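Local coordinates for Thiol:disulfide interchange protein, thioredoxin family protein (PDB 3OR5) that probably acts as a thioredoxin-fold thiol:disulfide oxidoreductase of the TlpA-like family, a group linked to cytochrome c biogenesis, at residues V20-K25 / P80-Y85; Q58-K61 / G67-F70; P15-V20 / P100-A105. All coordinates share one frame; numbering follows the deposited sequence.

Contact 1 of 3, residues V20-K25 / P80-Y85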
loop_
_atom_site.group_PDB
_atom_site.type_symbol
_atom_site.label_atom_id
_atom_site.label_comp_id
_atom_site.label_asym_id
_atom_site.label_seq_id
_atom_site.Cartn_x
_atom_site.Cartn_y
_atom_site.Cartn_z
ATOM N N VAL A 20 1.867 11.275 -9.197
ATOM C CA VAL A 20 3.109 11.933 -8.774
ATOM C C VAL A 20 3.098 11.762 -7.258
ATOM O O VAL A 20 2.031 11.925 -6.641
ATOM C CB VAL A 20 3.084 13.428 -9.086
ATOM C CG1 VAL A 20 4.340 14.062 -8.496
ATOM C CG2 VAL A 20 3.166 13.609 -10.653
ATOM N N THR A 21 4.236 11.381 -6.728
ATOM C CA THR A 21 4.318 11.142 -5.287
ATOM C C THR A 21 4.451 12.458 -4.524
ATOM O O THR A 21 4.771 13.527 -5.075
ATOM C CB THR A 21 5.509 10.277 -4.897
ATOM O OG1 THR A 21 6.683 11.022 -5.228
ATOM C CG2 THR A 21 5.478 8.874 -5.658
ATOM N N VAL A 22 4.172 12.397 -3.203
ATOM C CA VAL A 22 4.262 13.590 -2.313
ATOM C C VAL A 22 5.648 14.220 -2.391
ATOM O O VAL A 22 5.754 15.470 -2.323
ATOM C CB VAL A 22 3.958 13.091 -0.939
ATOM C CG1 VAL A 22 4.316 14.170 0.098
ATOM C CG2 VAL A 22 2.407 12.716 -0.895
ATOM N N ASP A 23 6.673 13.404 -2.574
ATOM C CA ASP A 23 8.082 13.912 -2.706
ATOM C C ASP A 23 8.489 14.125 -4.109
ATOM O O ASP A 23 9.679 14.251 -4.355
ATOM C CB ASP A 23 9.126 13.096 -1.929
ATOM C CG ASP A 23 9.140 11.662 -2.327
ATOM O OD1 ASP A 23 8.154 11.167 -2.976
ATOM O OD2 ASP A 23 10.135 10.984 -1.931
ATOM N N GLY A 24 7.503 14.247 -5.023
ATOM C CA GLY A 24 7.824 14.768 -6.377
ATOM C C GLY A 24 8.536 13.751 -7.227
ATOM O O GLY A 24 9.568 14.062 -7.813
ATOM N N LYS A 25 8.075 12.488 -7.241
ATOM C CA LYS A 25 8.684 11.432 -8.084
ATOM C C LYS A 25 7.530 10.844 -8.879
ATOM O O LYS A 25 6.360 10.909 -8.449
ATOM C CB LYS A 25 9.335 10.344 -7.197
ATOM C CG LYS A 25 10.524 10.963 -6.506
ATOM C CD LYS A 25 11.074 10.013 -5.528
ATOM C CE LYS A 25 12.086 10.818 -4.672
ATOM N NZ LYS A 25 13.035 9.930 -3.960
ATOM N N PRO A 80 1.920 19.197 3.272
ATOM C CA PRO A 80 3.078 19.385 4.116
ATOM C C PRO A 80 3.199 18.394 5.302
ATOM O O PRO A 80 4.306 18.039 5.702
ATOM C CB PRO A 80 2.859 20.828 4.690
ATOM C CG PRO A 80 1.410 21.176 4.463
ATOM C CD PRO A 80 1.060 20.393 3.188
ATOM N N ASN A 81 2.026 17.954 5.778
ATOM C CA ASN A 81 2.031 16.986 6.880
ATOM C C ASN A 81 2.535 15.641 6.402
ATOM O O ASN A 81 3.429 15.076 7.048
ATOM C CB ASN A 81 0.566 16.911 7.433
ATOM C CG ASN A 81 0.476 16.310 8.842
ATOM O OD1 ASN A 81 1.263 16.583 9.733
ATOM N ND2 ASN A 81 -0.519 15.450 9.016
ATOM N N VAL A 82 2.077 15.155 5.243
ATOM C CA VAL A 82 2.523 13.835 4.742
ATOM C C VAL A 82 4.020 13.907 4.331
ATOM O O VAL A 82 4.791 13.000 4.669
ATOM C CB VAL A 82 1.675 13.414 3.554
ATOM C CG1 VAL A 82 2.156 11.995 3.057
ATOM C CG2 VAL A 82 0.278 13.214 4.055
ATOM N N LYS A 83 4.429 15.000 3.652
ATOM C CA LYS A 83 5.850 15.123 3.263
ATOM C C LYS A 83 6.762 15.139 4.510
ATOM O O LYS A 83 7.809 14.465 4.572
ATOM C CB LYS A 83 6.058 16.448 2.497
ATOM C CG LYS A 83 7.512 16.750 2.050
ATOM C CD LYS A 83 7.706 16.282 0.625
ATOM C CE LYS A 83 9.133 16.697 0.050
ATOM N NZ LYS A 83 10.170 16.070 0.951
ATOM N N ASN A 84 6.364 15.846 5.571
ATOM C CA ASN A 84 7.181 15.807 6.791
ATOM C C ASN A 84 7.204 14.467 7.509
ATOM O O ASN A 84 8.204 14.076 8.001
ATOM C CB ASN A 84 6.753 16.906 7.770
ATOM C CG ASN A 84 7.910 17.334 8.621
ATOM O OD1 ASN A 84 9.002 17.663 8.077
ATOM N ND2 ASN A 84 7.758 17.257 9.915
ATOM N N TYR A 85 6.093 13.722 7.522
ATOM C CA TYR A 85 6.079 12.410 8.099
ATOM C C TYR A 85 7.040 11.450 7.328
ATOM O O TYR A 85 7.761 10.665 7.922
ATOM C CB TYR A 85 4.631 11.887 8.074
ATOM C CG TYR A 85 4.495 10.617 8.863
ATOM C CD1 TYR A 85 4.684 10.589 10.220
ATOM C CD2 TYR A 85 4.133 9.424 8.185
ATOM C CE1 TYR A 85 4.559 9.392 10.931
ATOM C CE2 TYR A 85 3.992 8.236 8.911
ATOM C CZ TYR A 85 4.195 8.236 10.245
ATOM O OH TYR A 85 4.054 7.034 10.911
#

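Contact 2 of 3, residues Q58-K61 / G67-F70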
loop_
_atom_site.group_PDB
_atom_site.type_symbol
_atom_site.label_atom_id
_atom_site.label_comp_id
_atom_site.label_asym_id
_atom_site.label_seq_id
_atom_site.Cartn_x
_atom_site.Cartn_y
_atom_site.Cartn_z
ATOM N N GLN A 58 10.510 -1.011 7.798
ATOM C CA GLN A 58 11.492 -2.071 7.968
ATOM C C GLN A 58 11.293 -3.250 7.006
ATOM O O GLN A 58 12.271 -3.840 6.473
ATOM C CB GLN A 58 11.504 -2.606 9.407
ATOM C CG GLN A 58 12.815 -3.346 9.688
ATOM C CD GLN A 58 14.059 -2.455 9.618
ATOM O OE1 GLN A 58 14.133 -1.423 10.294
ATOM N NE2 GLN A 58 15.025 -2.822 8.755
ATOM N N VAL A 59 10.036 -3.664 6.830
ATOM C CA VAL A 59 9.751 -4.739 5.883
ATOM C C VAL A 59 10.161 -4.340 4.426
ATOM O O VAL A 59 10.697 -5.166 3.627
ATOM C CB VAL A 59 8.233 -5.140 5.959
ATOM C CG1 VAL A 59 7.868 -6.147 4.849
ATOM C CG2 VAL A 59 7.980 -5.758 7.373
ATOM N N GLN A 60 9.909 -3.103 4.053
ATOM C CA GLN A 60 10.348 -2.596 2.736
ATOM C C GLN A 60 11.874 -2.816 2.599
ATOM O O GLN A 60 12.323 -3.187 1.506
ATOM C CB GLN A 60 9.985 -1.104 2.598
ATOM C CG GLN A 60 10.422 -0.547 1.266
ATOM C CD GLN A 60 9.486 -0.909 0.152
ATOM O OE1 GLN A 60 8.361 -1.362 0.348
ATOM N NE2 GLN A 60 9.921 -0.617 -1.050
ATOM N N LYS A 61 12.612 -2.503 3.659
ATOM C CA LYS A 61 14.105 -2.622 3.537
ATOM C C LYS A 61 14.508 -4.070 3.319
ATOM O O LYS A 61 15.411 -4.318 2.489
ATOM C CB LYS A 61 14.721 -2.110 4.816
ATOM C CG LYS A 61 14.569 -0.552 4.969
ATOM C CD LYS A 61 15.190 -0.030 6.253
ATOM C CE LYS A 61 15.027 1.451 6.112
ATOM N NZ LYS A 61 15.313 2.176 7.410
ATOM N N GLY A 67 11.473 -8.168 -5.179
ATOM C CA GLY A 67 10.240 -8.296 -5.950
ATOM C C GLY A 67 8.993 -7.798 -5.258
ATOM O O GLY A 67 7.886 -8.226 -5.616
ATOM N N PHE A 68 9.218 -6.954 -4.259
ATOM C CA PHE A 68 8.028 -6.467 -3.460
ATOM C C PHE A 68 8.154 -4.991 -3.168
ATOM O O PHE A 68 9.293 -4.481 -3.029
ATOM C CB PHE A 68 7.971 -7.206 -2.089
ATOM C CG PHE A 68 7.031 -6.559 -1.102
ATOM C CD1 PHE A 68 5.643 -6.796 -1.175
ATOM C CD2 PHE A 68 7.525 -5.624 -0.210
ATOM C CE1 PHE A 68 4.773 -6.037 -0.350
ATOM C CE2 PHE A 68 6.721 -4.905 0.642
ATOM C CZ PHE A 68 5.317 -5.152 0.596
ATOM N N THR A 69 7.009 -4.287 -3.102
ATOM C CA THR A 69 7.054 -2.895 -2.535
ATOM C C THR A 69 5.726 -2.571 -1.853
ATOM O O THR A 69 4.670 -3.085 -2.238
ATOM C CB THR A 69 7.288 -1.847 -3.603
ATOM O OG1 THR A 69 7.547 -0.555 -2.999
ATOM C CG2 THR A 69 6.112 -1.693 -4.680
ATOM N N PHE A 70 5.808 -1.740 -0.814
ATOM C CA PHE A 70 4.566 -1.038 -0.373
ATOM C C PHE A 70 4.297 0.163 -1.305
ATOM O O PHE A 70 5.212 0.721 -1.995
ATOM C CB PHE A 70 4.750 -0.518 1.048
ATOM C CG PHE A 70 4.682 -1.599 2.082
ATOM C CD1 PHE A 70 3.453 -2.063 2.499
ATOM C CD2 PHE A 70 5.839 -2.117 2.668
ATOM C CE1 PHE A 70 3.416 -3.097 3.451
ATOM C CE2 PHE A 70 5.805 -3.094 3.659
ATOM C CZ PHE A 70 4.578 -3.604 4.046
#

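Contact 3 of 3, residues P15-V20 / P100-A105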
loop_
_atom_site.group_PDB
_atom_site.type_symbol
_atom_site.label_atom_id
_atom_site.label_comp_id
_atom_site.label_asym_id
_atom_site.label_seq_id
_atom_site.Cartn_x
_atom_site.Cartn_y
_atom_site.Cartn_z
ATOM N N PRO A 15 -5.956 -3.166 -10.163
ATOM C CA PRO A 15 -6.219 -2.025 -11.049
ATOM C C PRO A 15 -4.949 -1.328 -11.525
ATOM O O PRO A 15 -3.882 -1.495 -10.957
ATOM C CB PRO A 15 -6.977 -1.049 -10.157
ATOM C CG PRO A 15 -6.577 -1.409 -8.744
ATOM C CD PRO A 15 -6.072 -2.805 -8.736
ATOM N N SER A 16 -5.067 -0.560 -12.597
ATOM C CA SER A 16 -3.969 0.287 -13.058
ATOM C C SER A 16 -4.130 1.605 -12.369
ATOM O O SER A 16 -5.232 2.119 -12.234
ATOM C CB SER A 16 -4.118 0.548 -14.570
ATOM O OG SER A 16 -3.624 -0.571 -15.295
ATOM N N PHE A 17 -3.005 2.154 -11.919
ATOM C CA PHE A 17 -3.065 3.467 -11.339
ATOM C C PHE A 17 -1.649 4.108 -11.383
ATOM O O PHE A 17 -0.653 3.446 -11.465
ATOM C CB PHE A 17 -3.537 3.392 -9.854
ATOM C CG PHE A 17 -2.697 2.516 -8.941
ATOM C CD1 PHE A 17 -1.942 3.131 -7.965
ATOM C CD2 PHE A 17 -2.708 1.135 -8.975
ATOM C CE1 PHE A 17 -1.202 2.385 -7.055
ATOM C CE2 PHE A 17 -1.937 0.363 -8.097
ATOM C CZ PHE A 17 -1.148 1.008 -7.147
ATOM N N SER A 18 -1.643 5.434 -11.302
ATOM C CA SER A 18 -0.405 6.172 -11.527
ATOM C C SER A 18 -0.525 7.534 -10.939
ATOM O O SER A 18 -1.629 7.983 -10.593
ATOM C CB SER A 18 -0.046 6.301 -13.049
ATOM O OG SER A 18 -1.025 6.991 -13.778
ATOM N N GLY A 19 0.615 8.207 -10.794
ATOM C CA GLY A 19 0.525 9.620 -10.365
ATOM C C GLY A 19 1.876 10.190 -9.998
ATOM O O GLY A 19 2.897 9.662 -10.403
ATOM N N VAL A 20 1.867 11.275 -9.197
ATOM C CA VAL A 20 3.109 11.933 -8.774
ATOM C C VAL A 20 3.098 11.762 -7.258
ATOM O O VAL A 20 2.031 11.925 -6.641
ATOM C CB VAL A 20 3.084 13.428 -9.086
ATOM C CG1 VAL A 20 4.340 14.062 -8.496
ATOM C CG2 VAL A 20 3.166 13.609 -10.653
ATOM N N PRO A 100 -9.773 11.165 -5.953
ATOM C CA PRO A 100 -10.960 10.300 -6.039
ATOM C C PRO A 100 -10.766 9.111 -6.920
ATOM O O PRO A 100 -11.323 8.025 -6.597
ATOM C CB PRO A 100 -12.054 11.233 -6.632
ATOM C CG PRO A 100 -11.606 12.598 -6.245
ATOM C CD PRO A 100 -10.049 12.586 -6.246
ATOM N N GLU A 101 -9.959 9.254 -7.974
ATOM C CA GLU A 101 -9.676 8.161 -8.862
ATOM C C GLU A 101 -8.895 7.006 -8.178
ATOM O O GLU A 101 -9.137 5.828 -8.426
ATOM C CB GLU A 101 -8.831 8.679 -10.026
ATOM C CG GLU A 101 -8.365 7.652 -10.996
ATOM C CD GLU A 101 -7.599 8.336 -12.154
ATOM O OE1 GLU A 101 -6.571 9.036 -11.878
ATOM O OE2 GLU A 101 -8.019 8.195 -13.329
ATOM N N LEU A 102 -7.952 7.380 -7.312
ATOM C CA LEU A 102 -7.135 6.355 -6.644
ATOM C C LEU A 102 -8.040 5.629 -5.684
ATOM O O LEU A 102 -7.904 4.406 -5.556
ATOM C CB LEU A 102 -5.957 6.991 -5.901
ATOM C CG LEU A 102 -4.791 7.523 -6.761
ATOM C CD1 LEU A 102 -3.702 8.253 -5.921
ATOM C CD2 LEU A 102 -4.115 6.348 -7.581
ATOM N N ILE A 103 -8.947 6.332 -5.014
ATOM C CA ILE A 103 -9.845 5.684 -4.044
ATOM C C ILE A 103 -10.800 4.767 -4.796
ATOM O O ILE A 103 -10.931 3.624 -4.445
ATOM C CB ILE A 103 -10.588 6.670 -3.124
ATOM C CG1 ILE A 103 -9.544 7.289 -2.193
ATOM C CG2 ILE A 103 -11.744 5.930 -2.385
ATOM C CD1 ILE A 103 -10.094 8.503 -1.440
ATOM N N ARG A 104 -11.314 5.245 -5.923
ATOM C CA ARG A 104 -12.306 4.411 -6.665
ATOM C C ARG A 104 -11.604 3.192 -7.280
ATOM O O ARG A 104 -12.270 2.162 -7.481
ATOM C CB ARG A 104 -12.956 5.235 -7.780
ATOM C CG ARG A 104 -13.948 6.273 -7.343
ATOM C CD ARG A 104 -14.762 6.706 -8.604
ATOM N NE ARG A 104 -13.979 7.616 -9.437
ATOM C CZ ARG A 104 -13.968 8.932 -9.240
ATOM N NH1 ARG A 104 -14.678 9.447 -8.239
ATOM N NH2 ARG A 104 -13.212 9.713 -10.009
ATOM N N ALA A 105 -10.305 3.260 -7.577
ATOM C CA ALA A 105 -9.554 2.109 -8.090
ATOM C C ALA A 105 -9.598 0.857 -7.174
ATOM O O ALA A 105 -9.590 -0.268 -7.682
ATOM C CB ALA A 105 -8.115 2.443 -8.435
HETATM O O HOH W 1 -4.534 6.462 -11.585
#

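Contact 1 of 3, residues V20-K25 / P80-Y85
Apolar packing between V22 and the helical residues V82 and K83 carries this contact; no hydrogen bond passes between 20-25 and 80-85. V22 CG1, anti to the backbone N (chi1 168°), presses on the helix backbone, 3.6 Å from K83 CA, and also touches the CB of that lysine. V22 CG2, beside the backbone N, meets V82 CG1 at 4.0 Å, the two valine side chains crossing at about a right angle.

The aliphatic part of K83 supplies the second kind of contact. Its chain bends at chi2 (95°), which lays K83 CD 3.6 Å from V22 O and brings K83 CE alongside D23, 4.1 Å from D23 CB. The charged ends do not meet: K83 NZ stays 5.8 Å from D23 OD2, so any attraction between the opposite charges is probably weak and long-range.

Polar bonds instead shape the loop from within. T21 to G24 form a type I turn with a G1 bulge: G24 N bonds to T21 O, T21 N to K25 O, and G24 has positive phi (75°). T21 OG1 donates to D23 OD1 at 2.7 Å and accepts from K25 N, tying the carboxylate back over its own turn.

This turn joins strands 18-20 and 26-28 as a hairpin set against helix 79-89. V22 is backbone hydrogen-bonded to V95 of edge strand 95-97; V22 and V82 both touch V95 and M97, and V22 packs on L79 and M86 of the helix.

Contact 2 of 3, residues Q58-K61 / G67-F70
Q60 reaches from helix 47-63 to strand 68-74 and grips it with both ends of its side-chain amide. From CB the chain first extends, CG lying anti to the backbone N, then bends at chi2 (79°); this turn carries the amide to the strand although the side chain starts out neither toward nor away from it. Q60 CD arrives 3.7 Å from T69 OG1. Beyond it the amide splits its two functions. Q60 OE1 accepts the backbone N-H of F70 at 2.8 Å in a nearly straight bond (174°), with the donor in the carbonyl plane on a lone pair. The same Q60 OE1 lies near the plane of the F70 ring, at its edge, 3.5 Å from F70 CD2. Q60 NE2 donates to T69 OG1 at 3.1 Å, the hydroxyl tilted 16° from the amide plane. Because T69 OG1 in turn donates to F70 O, its proton is committed and its oxygen is left to accept, so the bonds fix which way round the amide sits.

Helix and strand here are the second and third elements of the beta-alpha-beta unit formed by strand 36-42, helix 47-63 and strand 68-74, within a thioredoxin-like fold. Q60 is buried, and the two bonds engage its OE1 and one N-H of NE2.

The preceding residue, V59, packs on F70: its CB and CG1 both meet the ring edge, V59 CG1 at 3.9 Å from F70 CE2, with the side chains crossing at about a right angle. F68 stands against a face of the F70 ring, F68 CZ 3.6 Å above the plane over the centre, while F70 CD2 lies in the F68 plane. W63 and M56 of the same helix also touch F68 and F70 respectively, and V146 of helix 139-150 touches F68.

Contact 3 of 3, residues P15-V20 / P100-A105
L102 and F17 form the buried part of this contact, and the close pair P15 and A105 extends the packed side along the helix. A single methyl, L102 CD2, does the touching in the first pair: it lies 3.8 Å from F17 CB and 3.9 Å from F17 CD1, approaching the ring obliquely while the two side chains cross at about a right angle. The backbone of F17 points CB at the helix; chi1 (57°), with CG between the backbone N and the carbonyl carbon, then sets where the ring goes and leaves CD1 beside the leucine methyl.

At the other end the P15 ring fits against the A105 backbone and methyl. P15 CG sits 3.4 Å from A105 O, and P15 CB is 4.1 Å from A105 CB. These are van der Waals contacts; no direct hydrogen bond joins the segments.

The loose side lies around S18 and E101, both exposed. S18 turns its CB away from the helix, and water 1 spans the distance instead: it accepts from S18 N at 3.1 Å and gives a weak bond to E101 OE1 at 3.3 Å. The link is solvent-mediated, and its E101 half is weak.

Helix 100-107 therefore packs beside the approach to strand 18-20. F17 is enclosed further by F106 edge-to-face, by F27 of strand 26-28 and by V39 of the central strand 36-42, while its backbone pairs with S29.

In the fold
Contact 3 opens first along the chain, at 15-20, and closes last, at 100-105; contact 1 is nested inside the loop it closes, and contact 2 inside that of contact 1. Contacts 1 and 3 share V20, with centres about 17 Å apart: the turn of the 18-20/26-28 hairpin lies on helix 79-89, and the segment leading into strand 18-20 lies on helix 100-107. The centre of contact 2 is about 19 Å from that of contact 1 and 20 Å from that of contact 3, on the opposite side of the chain's centre from the latter. It helps join helix 47-63 to the main sheet; a CxxC pattern, C46 and C49, at the start of that helix is probably the redox pair, as in thioredoxins.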